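Local coordinates for UDP-N-acetylglucosamine 4,6-dehydratase (Vibrio fischeri, PDB 3PVZ), which binds NAD in a Rossmann-type fold and probably acts as a lyase that dehydrates UDP-N-acetylglucosamine, at residues 6-10 against 236-240; 128-134 against 370-375; 214-218 against 273-278. One frame throughout, in Å; residues are numbered along the deposited sequence. Where two conformers were deposited one is given.

Contact 1 of 3, residues 6-10 against 236-240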
# COMPACT_ATOMS: atom_id res chain seq x y z
N SER A 6 20.40 -16.06 -6.44
CA SER A 6 19.99 -16.49 -5.07
C SER A 6 18.50 -16.79 -4.99
O SER A 6 18.11 -17.87 -4.53
CB SER A 6 20.34 -15.44 -4.04
OG SER A 6 20.29 -16.02 -2.75
N ILE A 7 17.67 -15.86 -5.42
CA ILE A 7 16.25 -16.17 -5.59
C ILE A 7 16.13 -17.37 -6.53
O ILE A 7 15.36 -18.30 -6.27
CB ILE A 7 15.41 -14.97 -6.13
CG1 ILE A 7 15.46 -13.78 -5.15
CG2 ILE A 7 13.94 -15.41 -6.38
CD1 ILE A 7 14.55 -12.58 -5.52
N LEU A 8 16.89 -17.36 -7.63
CA LEU A 8 16.90 -18.46 -8.59
C LEU A 8 17.17 -19.79 -7.93
O LEU A 8 16.38 -20.73 -8.06
CB LEU A 8 17.93 -18.21 -9.71
CG LEU A 8 17.45 -17.32 -10.86
CD1 LEU A 8 18.58 -17.06 -11.86
CD2 LEU A 8 16.25 -17.95 -11.57
N SER A 9 18.28 -19.89 -7.21
CA SER A 9 18.56 -21.14 -6.51
C SER A 9 17.38 -21.54 -5.61
O SER A 9 17.05 -22.70 -5.54
CB SER A 9 19.89 -21.09 -5.73
OG SER A 9 20.01 -19.88 -5.00
N LEU A 10 16.72 -20.58 -4.96
CA LEU A 10 15.54 -20.91 -4.14
C LEU A 10 14.39 -21.50 -4.93
O LEU A 10 13.69 -22.37 -4.43
CB LEU A 10 15.03 -19.71 -3.35
CG LEU A 10 15.77 -19.46 -2.05
CD1 LEU A 10 15.19 -18.28 -1.35
CD2 LEU A 10 15.70 -20.70 -1.14
N THR A 236 11.50 -14.88 -10.94
CA THR A 236 12.10 -13.76 -10.23
C THR A 236 11.43 -12.40 -10.56
O THR A 236 10.86 -12.18 -11.65
CB THR A 236 13.61 -13.63 -10.55
OG1 THR A 236 13.77 -13.24 -11.91
CG2 THR A 236 14.34 -14.98 -10.32
N PRO A 237 11.55 -11.47 -9.61
CA PRO A 237 11.16 -10.10 -9.89
C PRO A 237 11.72 -9.60 -11.23
O PRO A 237 10.95 -9.10 -12.04
CB PRO A 237 11.75 -9.32 -8.72
CG PRO A 237 11.70 -10.30 -7.60
CD PRO A 237 12.08 -11.61 -8.24
N GLN A 238 13.01 -9.76 -11.50
CA GLN A 238 13.56 -9.23 -12.75
C GLN A 238 12.90 -9.83 -13.95
O GLN A 238 12.71 -9.17 -14.97
CB GLN A 238 15.05 -9.47 -12.86
CG GLN A 238 15.67 -8.94 -14.16
CD GLN A 238 17.19 -8.84 -14.07
OE1 GLN A 238 17.72 -8.57 -13.00
NE2 GLN A 238 17.88 -9.07 -15.18
N GLU A 239 12.56 -11.10 -13.84
CA GLU A 239 11.91 -11.79 -14.93
C GLU A 239 10.54 -11.18 -15.17
O GLU A 239 10.14 -11.02 -16.34
CB GLU A 239 11.81 -13.28 -14.60
CG GLU A 239 13.17 -13.92 -14.76
CD GLU A 239 13.21 -15.39 -14.41
OE1 GLU A 239 12.34 -15.87 -13.66
OE2 GLU A 239 14.15 -16.04 -14.92
N SER A 240 9.84 -10.82 -14.09
CA SER A 240 8.53 -10.14 -14.22
C SER A 240 8.66 -8.80 -14.90
O SER A 240 7.88 -8.42 -15.76
CB SER A 240 7.78 -10.03 -12.88
OG SER A 240 8.40 -9.18 -11.95
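With chi1 of Thr236 at 68°, OG1 lies between the backbone N and the carbonyl carbon, and the methyl CG2 is left to meet Ile7 and Leu8 of the short helix 7-10. The two branches of Ile7 have different partners: CG2, anti to its backbone N, comes to 4.0 Å from Thr236 CG2, whereas CG1 carries the extended chain onward until Ile7 CD1 meets Pro237 CD tip to tip at 3.8 Å. The end of Leu8 comes nearer than its base and crosses the threonine methyl at a slant, with Leu8 CD2 3.7 Å from Thr236 CG2. One methyl group therefore serves both Ile7 and Leu8, and the touching surfaces are largely aliphatic. The polar atoms of Thr236 are turned to its own helix. Its OG1 accepts from Glu239 N at 3.1 Å, and its N donates to Glu239 OE1 at 3.0 Å, meeting that oxygen from above the carboxylate plane, 39° out of it. Arg13 forms a salt bridge with the same OE1, and Leu17 N donates to OE2, so the buried carboxylate is gripped by residues that follow helix 7-10 as well. Pro237 lies close to Val203, an NAD-binding residue, and Ile7 also touches Ala204. The reciprocal bonds between Thr236 and Glu239 make a capping box, here the N-terminal cap of helix 237-250.

Contact 2 of 3, residues 128-134 against 370-375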
# COMPACT_ATOMS: atom_id res chain seq x y z
N GLU A 128 -12.19 -9.54 -1.00
CA GLU A 128 -13.61 -9.82 -1.14
C GLU A 128 -14.46 -9.80 0.11
O GLU A 128 -15.68 -9.86 -0.01
CB GLU A 128 -13.76 -11.26 -1.62
CG GLU A 128 -14.02 -11.40 -3.03
CD GLU A 128 -14.21 -12.85 -3.37
OE1 GLU A 128 -15.14 -13.47 -2.81
OE2 GLU A 128 -13.43 -13.35 -4.21
N LYS A 129 -13.83 -9.84 1.28
CA LYS A 129 -14.54 -10.02 2.57
C LYS A 129 -15.82 -9.24 2.64
O LYS A 129 -16.86 -9.76 2.98
CB LYS A 129 -13.70 -9.46 3.73
CG LYS A 129 -12.67 -10.41 4.34
CD LYS A 129 -11.76 -9.72 5.39
CE LYS A 129 -11.42 -8.26 5.15
NZ LYS A 129 -12.47 -7.25 5.68
N ASP A 130 -15.68 -7.95 2.37
CA ASP A 130 -16.67 -6.98 2.76
C ASP A 130 -17.02 -6.14 1.55
O ASP A 130 -16.29 -6.12 0.60
CB ASP A 130 -16.13 -6.11 3.90
CG ASP A 130 -14.98 -5.21 3.46
OD1 ASP A 130 -13.81 -5.64 3.50
OD2 ASP A 130 -15.26 -4.05 3.10
N PRO A 131 -18.16 -5.48 1.58
CA PRO A 131 -18.53 -4.81 0.36
C PRO A 131 -17.71 -3.53 0.09
O PRO A 131 -17.72 -3.02 -1.02
CB PRO A 131 -20.03 -4.51 0.56
CG PRO A 131 -20.29 -4.61 2.03
CD PRO A 131 -19.16 -5.33 2.66
N PHE A 132 -16.98 -3.03 1.09
CA PHE A 132 -16.30 -1.76 0.93
C PHE A 132 -14.95 -1.99 0.27
O PHE A 132 -14.63 -1.34 -0.70
CB PHE A 132 -16.22 -1.05 2.28
CG PHE A 132 -17.49 -1.19 3.10
CD1 PHE A 132 -18.68 -0.65 2.64
CD2 PHE A 132 -17.49 -1.91 4.29
CE1 PHE A 132 -19.86 -0.79 3.37
CE2 PHE A 132 -18.66 -2.06 5.02
CZ PHE A 132 -19.85 -1.48 4.56
N THR A 133 -14.19 -2.95 0.75
CA THR A 133 -12.97 -3.35 0.08
C THR A 133 -13.23 -3.84 -1.35
O THR A 133 -12.47 -3.52 -2.26
CB THR A 133 -12.20 -4.41 0.88
OG1 THR A 133 -12.10 -4.00 2.26
CG2 THR A 133 -10.82 -4.56 0.34
N LEU A 134 -14.33 -4.55 -1.54
CA LEU A 134 -14.71 -5.07 -2.85
C LEU A 134 -14.99 -3.95 -3.83
O LEU A 134 -14.65 -4.05 -4.99
CB LEU A 134 -15.96 -5.93 -2.68
CG LEU A 134 -16.50 -6.82 -3.81
CD1 LEU A 134 -15.42 -7.69 -4.43
CD2 LEU A 134 -17.63 -7.70 -3.27
N TRP A 370 -24.54 -0.23 -0.22
CA TRP A 370 -24.63 -1.37 -1.08
C TRP A 370 -24.21 -2.62 -0.30
O TRP A 370 -23.54 -2.53 0.74
CB TRP A 370 -23.76 -1.17 -2.33
CG TRP A 370 -22.30 -1.04 -2.06
CD1 TRP A 370 -21.42 -2.04 -1.97
CD2 TRP A 370 -21.55 0.18 -1.89
NE1 TRP A 370 -20.16 -1.55 -1.74
CE2 TRP A 370 -20.22 -0.19 -1.69
CE3 TRP A 370 -21.89 1.53 -1.90
CZ2 TRP A 370 -19.20 0.74 -1.48
CZ3 TRP A 370 -20.89 2.45 -1.70
CH2 TRP A 370 -19.56 2.06 -1.48
N THR A 371 -24.61 -3.78 -0.80
CA THR A 371 -24.34 -5.05 -0.16
C THR A 371 -23.35 -5.80 -1.02
O THR A 371 -23.28 -5.56 -2.23
CB THR A 371 -25.60 -5.89 -0.09
OG1 THR A 371 -26.10 -6.06 -1.42
CG2 THR A 371 -26.70 -5.21 0.80
N LYS A 372 -22.60 -6.72 -0.42
CA LYS A 372 -21.76 -7.61 -1.18
C LYS A 372 -22.57 -8.32 -2.27
O LYS A 372 -22.18 -8.38 -3.43
CB LYS A 372 -21.11 -8.67 -0.29
CG LYS A 372 -20.37 -9.74 -1.12
CD LYS A 372 -19.28 -10.49 -0.39
CE LYS A 372 -18.35 -11.14 -1.42
NZ LYS A 372 -17.41 -12.13 -0.83
N GLU A 373 -23.72 -8.84 -1.87
CA GLU A 373 -24.50 -9.70 -2.75
C GLU A 373 -25.09 -8.94 -3.93
O GLU A 373 -25.35 -9.52 -4.97
CB GLU A 373 -25.59 -10.43 -1.94
CG GLU A 373 -25.00 -11.58 -1.09
CD GLU A 373 -24.53 -12.77 -1.94
OE1 GLU A 373 -25.39 -13.35 -2.66
OE2 GLU A 373 -23.31 -13.12 -1.91
N GLU A 374 -25.30 -7.64 -3.78
CA GLU A 374 -25.67 -6.79 -4.90
C GLU A 374 -24.56 -6.76 -5.97
O GLU A 374 -24.84 -6.80 -7.17
CB GLU A 374 -25.89 -5.38 -4.39
CG GLU A 374 -26.88 -4.55 -5.15
CD GLU A 374 -26.99 -3.16 -4.59
OE1 GLU A 374 -26.51 -2.94 -3.44
OE2 GLU A 374 -27.52 -2.28 -5.31
N ILE A 375 -23.31 -6.69 -5.52
CA ILE A 375 -22.17 -6.66 -6.45
C ILE A 375 -22.04 -8.03 -7.14
O ILE A 375 -21.92 -8.10 -8.37
CB ILE A 375 -20.84 -6.29 -5.76
CG1 ILE A 375 -20.96 -4.98 -4.96
CG2 ILE A 375 -19.71 -6.14 -6.81
CD1 ILE A 375 -19.65 -4.42 -4.48
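Two helix N-termini meet here, that of helix 131-154, N-capped by Asp130, and that of helix 372-382, where Thr371 and Glu374 form a capping box. Pro131, in the first turn of its helix, presses CB to 3.5 Å from Lys372 N, while its carbonyl takes the indole N-H of Trp370. That bond, 2.9 Å from Trp370 NE1 to Pro131 O, is nearly straight at 167°; the oxygen lies in the indole plane, but the donor stands 60° out of the carbonyl plane. Lys372 sends an extended chain, CG anti to its backbone N (chi1 172°), across Leu134 at about a right angle, with CE 4.0 Å from Leu134 CD2. Its NZ ends on Glu128, donating to Glu128 O at 3.0 Å and more weakly to Glu128 OE1 at 3.3 Å, the latter as a salt bridge. Met174 N holds the other carboxylate oxygen, OE2, which probably helps to set the glutamate for the lysine. Beside this, Leu134 CG and Ile375 CD1 meet tip to tip at 4.0 Å. Asp130 OD2 accepts from both Phe132 N and Thr133 N, on the same face of its plane. Met364 of helix 351-367 packs on Trp370 and Ile375, Met174 of helix 174-189 on Leu134 and Ile375, and the second subunit adds Ala105 against Trp370 and Ala109 against Phe132.

Contact 3 of 3, residues 214-218 against 273-278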
# COMPACT_ATOMS: atom_id res chain seq x y z
N PHE A 214 7.68 -15.20 4.51
CA PHE A 214 8.80 -15.96 5.14
C PHE A 214 9.83 -15.00 5.67
O PHE A 214 10.28 -15.15 6.80
CB PHE A 214 9.50 -16.96 4.20
CG PHE A 214 8.61 -18.03 3.63
CD1 PHE A 214 7.39 -18.33 4.16
CD2 PHE A 214 9.06 -18.76 2.54
CE1 PHE A 214 6.60 -19.33 3.60
CE2 PHE A 214 8.28 -19.77 1.98
CZ PHE A 214 7.05 -20.05 2.51
N ASN A 215 10.19 -13.97 4.89
CA ASN A 215 11.14 -12.95 5.36
C ASN A 215 10.67 -12.31 6.67
O ASN A 215 11.45 -12.09 7.60
CB ASN A 215 11.31 -11.83 4.33
CG ASN A 215 12.00 -12.29 3.08
OD1 ASN A 215 12.93 -13.08 3.15
ND2 ASN A 215 11.54 -11.80 1.93
N GLN A 216 9.38 -11.99 6.72
CA GLN A 216 8.86 -11.28 7.87
C GLN A 216 8.93 -12.18 9.07
O GLN A 216 9.41 -11.78 10.13
CB GLN A 216 7.43 -10.81 7.60
CG GLN A 216 7.33 -9.81 6.48
CD GLN A 216 7.98 -8.48 6.83
OE1 GLN A 216 9.04 -8.15 6.32
NE2 GLN A 216 7.33 -7.71 7.70
N ARG A 217 8.48 -13.42 8.89
CA ARG A 217 8.54 -14.39 9.96
C ARG A 217 9.98 -14.53 10.47
O ARG A 217 10.20 -14.49 11.68
CB ARG A 217 8.00 -15.77 9.52
CG ARG A 217 6.56 -15.79 9.00
CD ARG A 217 5.49 -15.59 10.03
NE ARG A 217 5.44 -14.25 10.61
CZ ARG A 217 5.11 -13.12 9.98
NH1 ARG A 217 4.81 -13.08 8.68
NH2 ARG A 217 5.08 -12.00 10.67
N ILE A 218 10.95 -14.65 9.58
CA ILE A 218 12.33 -14.78 10.02
C ILE A 218 12.78 -13.55 10.80
O ILE A 218 13.45 -13.66 11.83
CB ILE A 218 13.33 -14.98 8.86
CG1 ILE A 218 13.09 -16.30 8.13
CG2 ILE A 218 14.77 -14.97 9.39
CD1 ILE A 218 13.18 -17.52 9.05
N ILE A 273 9.91 -24.55 -0.85
CA ILE A 273 10.66 -23.29 -0.93
C ILE A 273 11.08 -22.87 0.46
O ILE A 273 12.21 -22.45 0.63
CB ILE A 273 9.87 -22.12 -1.52
CG1 ILE A 273 9.42 -22.39 -2.96
CG2 ILE A 273 10.70 -20.82 -1.50
CD1 ILE A 273 10.51 -22.68 -3.93
N ALA A 274 10.21 -22.98 1.46
CA ALA A 274 10.59 -22.61 2.84
C ALA A 274 11.82 -23.39 3.33
O ALA A 274 12.77 -22.81 3.82
CB ALA A 274 9.40 -22.78 3.83
N VAL A 275 11.80 -24.70 3.19
CA VAL A 275 12.95 -25.50 3.59
C VAL A 275 14.23 -25.01 2.87
O VAL A 275 15.22 -24.69 3.54
CB VAL A 275 12.71 -26.97 3.31
CG1 VAL A 275 13.90 -27.78 3.72
CG2 VAL A 275 11.47 -27.44 4.06
N LYS A 276 14.20 -24.88 1.54
CA LYS A 276 15.37 -24.38 0.81
C LYS A 276 15.87 -23.06 1.36
O LYS A 276 17.07 -22.82 1.43
CB LYS A 276 15.08 -24.19 -0.68
CG LYS A 276 15.17 -25.47 -1.47
CD LYS A 276 14.34 -25.40 -2.77
CE LYS A 276 13.93 -26.81 -3.27
NZ LYS A 276 15.00 -27.53 -4.03
N TYR A 277 14.91 -22.21 1.73
CA TYR A 277 15.17 -20.86 2.14
C TYR A 277 15.78 -20.81 3.55
O TYR A 277 16.73 -20.07 3.79
CB TYR A 277 13.86 -20.09 2.04
CG TYR A 277 13.90 -18.69 2.57
CD1 TYR A 277 14.77 -17.74 2.06
CD2 TYR A 277 13.04 -18.31 3.58
CE1 TYR A 277 14.79 -16.46 2.55
CE2 TYR A 277 13.05 -17.05 4.07
CZ TYR A 277 13.92 -16.12 3.56
OH TYR A 277 13.89 -14.87 4.09
N LEU A 278 15.25 -21.63 4.45
CA LEU A 278 15.84 -21.79 5.79
C LEU A 278 17.25 -22.36 5.74
O LEU A 278 18.10 -21.93 6.48
CB LEU A 278 14.96 -22.69 6.66
CG LEU A 278 13.64 -22.07 7.07
CD1 LEU A 278 12.71 -23.09 7.72
CD2 LEU A 278 13.89 -20.91 8.00
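Tyr277 reaches from helix 270-280 toward helix 210-219, where Phe214 and Ile218 pack on its ring. The beta carbon of Phe214 lies obliquely to the ring, 3.6 Å from Tyr277 CE2, and Ile218 runs past the tyrosine in the opposite direction, bringing Ile218 CG1 to 4.1 Å from CE2 of the same ring. Asn215 lies near the phenol end. An extended first torsion, with Tyr277 CG anti to the backbone N at 174°, points the ring across the gap between the helices. Phe214 in turn points toward helix 270-280 and takes the methyl of Ala274 over one face of its ring: Ala274 CB stands 4.1 Å from the centroid of the Phe214 ring and 29° off the normal, a CH-pi contact. Ile273 CG2 approaches the edge of that phenyl ring near its plane, 4.4 Å from Phe214 CE2. Further along, Ile218 CD1 meets Leu278 CD2 at 3.6 Å, the two side chains crossing at a slant.

The short helical segments cross at -47° with their axes 11.8 Å apart, a separation filled by these large side chains. Strand 224-227 lies against the pair, Ile224 touching Phe214, Ile218 and Ala274, while Trp307 of strand 306-312 covers Ile218 and Leu278. Leu10 packs on Tyr277, and Gln219 of the second subunit on Asn215. The chemistry is thus mostly that of a buried hydrocarbon and aromatic interface: the tyrosine hydroxyl is a polar group within it, but cohesion comes chiefly from close apolar packing and one methyl-to-ring contact.

How the contacts relate
Contact 3 is the buried one of the three; contacts 1 and 2 are only partly buried. Contacts 1 and 3 lie on the same side of the chain's centre, about 15 Å apart between centres, and are joined through Leu10, which packs on helix 270-280. Contact 2 is on the opposite side from contact 1, about 23 Å away between nearest atoms. Both contacts 1 and 2 use helix N-termini with capping boxes, but contact 1 is largely aliphatic across its segments, whereas contact 2 adds a salt bridge and an indole-to-carbonyl bond. Contact 3 joins two helices side by side through aromatic and aliphatic groups. Contacts 2 and 3 both touch the second subunit.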